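Side-chain contact in DNA fragmentation factor subunit beta (Mus musculus, PDB 1V0D), which cuts chromosomal DNA during apoptosis as a caspase-activated nuclease, bringing about DNA fragmentation and chromatin condensation: residues A[119-122]-A[123-127]. Numbering follows the deposited sequence.
Sequences QKLL and ADLLH
Lys120 and Asp124, one helical turn apart, form a two-pronged salt bridge on the more open side of helix 116-129. Lys120 NZ lies 3.1 Å from Asp124 OD1, and the distance from Lys120 NZ to Asp124 OD2 is also 3.1 Å; each oxygen offers its syn lone pair, so the ammonium group sits in the fork of the carboxylate. A bend at chi2 (-62°) turns the lysine chain along the helix, and extended outer torsions then carry its amine across to the acid. Asp124 holds its carboxylate beside its own backbone N (chi1 -70°), tipped back toward the preceding turn. With an alanine at Lys120, the carboxylate would probably lose this ammonium partner and be freer to turn.

The i to i+4 spacing is repeated in the backbone. Asp124 N donates to Lys120 O at 2.8 Å with an N-H...O angle of 167°, and Leu126 N donates to Leu122 O at 3.0 Å, as expected of a regular alpha helix. The pattern of burial makes this helix amphipathic, and it packs against helix 103-111 and a second subunit.

The closely packed face belongs to the leucines. Leu121 and Leu125 run side by side in the same direction, and Leu121 CD2 meets both CD1 and CG of Leu125, the latter at 3.6 Å. Both are buried, as is Leu122, which reaches Leu110 of helix 103-111. Leu92 of the second subunit covers Leu122 and Leu125, whereas Lys120 and Asp124 stay partly exposed, although Trp226 of that subunit packs on the lysine.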
loop_
_atom_site.group_PDB
_atom_site.type_symbol
_atom_site.label_atom_id
_atom_site.label_comp_id
_atom_site.label_asym_id
_atom_site.label_seq_id
_atom_site.Cartn_x
_atom_site.Cartn_y
_atom_site.Cartn_z
ATOM N N GLN A 119 -4.185 -14.612 -17.782
ATOM C CA GLN A 119 -4.022 -13.193 -18.053
ATOM C C GLN A 119 -3.127 -12.586 -16.981
ATOM O O GLN A 119 -2.273 -11.747 -17.268
ATOM C CB GLN A 119 -5.388 -12.507 -18.042
ATOM C CG GLN A 119 -5.351 -11.004 -18.270
ATOM C CD GLN A 119 -6.696 -10.342 -17.980
ATOM O OE1 GLN A 119 -7.730 -10.711 -18.558
ATOM N NE2 GLN A 119 -6.689 -9.358 -17.078
ATOM N N LYS A 120 -3.336 -13.029 -15.744
ATOM C CA LYS A 120 -2.576 -12.562 -14.584
ATOM C C LYS A 120 -1.100 -12.822 -14.824
ATOM O O LYS A 120 -0.313 -11.896 -15.015
ATOM C CB LYS A 120 -3.029 -13.319 -13.337
ATOM C CG LYS A 120 -3.219 -12.466 -12.121
ATOM C CD LYS A 120 -1.932 -11.814 -11.711
ATOM C CE LYS A 120 -2.131 -10.963 -10.470
ATOM N NZ LYS A 120 -0.870 -10.295 -10.073
ATOM N N LEU A 121 -0.747 -14.103 -14.821
ATOM C CA LEU A 121 0.620 -14.553 -15.040
ATOM C C LEU A 121 1.267 -13.812 -16.205
ATOM O O LEU A 121 2.423 -13.383 -16.133
ATOM C CB LEU A 121 0.616 -16.052 -15.329
ATOM C CG LEU A 121 1.814 -16.870 -14.850
ATOM C CD1 LEU A 121 1.539 -18.328 -15.134
ATOM C CD2 LEU A 121 3.089 -16.411 -15.536
ATOM N N LEU A 122 0.506 -13.662 -17.280
ATOM C CA LEU A 122 0.985 -12.991 -18.475
ATOM C C LEU A 122 1.260 -11.518 -18.204
ATOM O O LEU A 122 2.276 -10.974 -18.639
ATOM C CB LEU A 122 -0.054 -13.129 -19.587
ATOM C CG LEU A 122 0.502 -13.147 -21.010
ATOM C CD1 LEU A 122 1.523 -14.269 -21.116
ATOM C CD2 LEU A 122 -0.622 -13.349 -22.013
ATOM N N ALA A 123 0.349 -10.868 -17.487
ATOM C CA ALA A 123 0.519 -9.456 -17.168
ATOM C C ALA A 123 1.745 -9.317 -16.279
ATOM O O ALA A 123 2.563 -8.412 -16.463
ATOM C CB ALA A 123 -0.709 -8.928 -16.455
ATOM N N ASP A 124 1.867 -10.229 -15.319
ATOM C CA ASP A 124 2.991 -10.219 -14.403
ATOM C C ASP A 124 4.301 -10.413 -15.146
ATOM O O ASP A 124 5.260 -9.667 -14.931
ATOM C CB ASP A 124 2.825 -11.308 -13.348
ATOM C CG ASP A 124 1.699 -11.006 -12.370
ATOM O OD1 ASP A 124 1.523 -9.819 -12.003
ATOM O OD2 ASP A 124 1.001 -11.959 -11.955
ATOM N N LEU A 125 4.343 -11.411 -16.025
ATOM C CA LEU A 125 5.547 -11.682 -16.797
ATOM C C LEU A 125 5.986 -10.464 -17.583
ATOM O O LEU A 125 7.159 -10.109 -17.587
ATOM C CB LEU A 125 5.320 -12.856 -17.742
ATOM C CG LEU A 125 5.496 -14.202 -17.039
ATOM C CD1 LEU A 125 5.090 -15.347 -17.958
ATOM C CD2 LEU A 125 6.957 -14.335 -16.609
ATOM N N LEU A 126 5.042 -9.818 -18.250
ATOM C CA LEU A 126 5.371 -8.636 -19.023
ATOM C C LEU A 126 6.008 -7.631 -18.076
ATOM O O LEU A 126 6.998 -6.980 -18.415
ATOM C CB LEU A 126 4.111 -8.034 -19.640
ATOM C CG LEU A 126 4.174 -7.690 -21.130
ATOM C CD1 LEU A 126 3.004 -6.774 -21.467
ATOM C CD2 LEU A 126 5.497 -7.003 -21.469
ATOM N N HIS A 127 5.432 -7.510 -16.882
ATOM C CA HIS A 127 5.954 -6.589 -15.882
ATOM C C HIS A 127 7.387 -6.963 -15.577
ATOM O O HIS A 127 8.293 -6.145 -15.699
ATOM C CB HIS A 127 5.148 -6.668 -14.584
ATOM C CG HIS A 127 5.741 -5.872 -13.460
ATOM N ND1 HIS A 127 5.823 -6.350 -12.168
ATOM C CD2 HIS A 127 6.278 -4.628 -13.434
ATOM C CE1 HIS A 127 6.385 -5.437 -11.397
ATOM N NE2 HIS A 127 6.671 -4.383 -12.139
#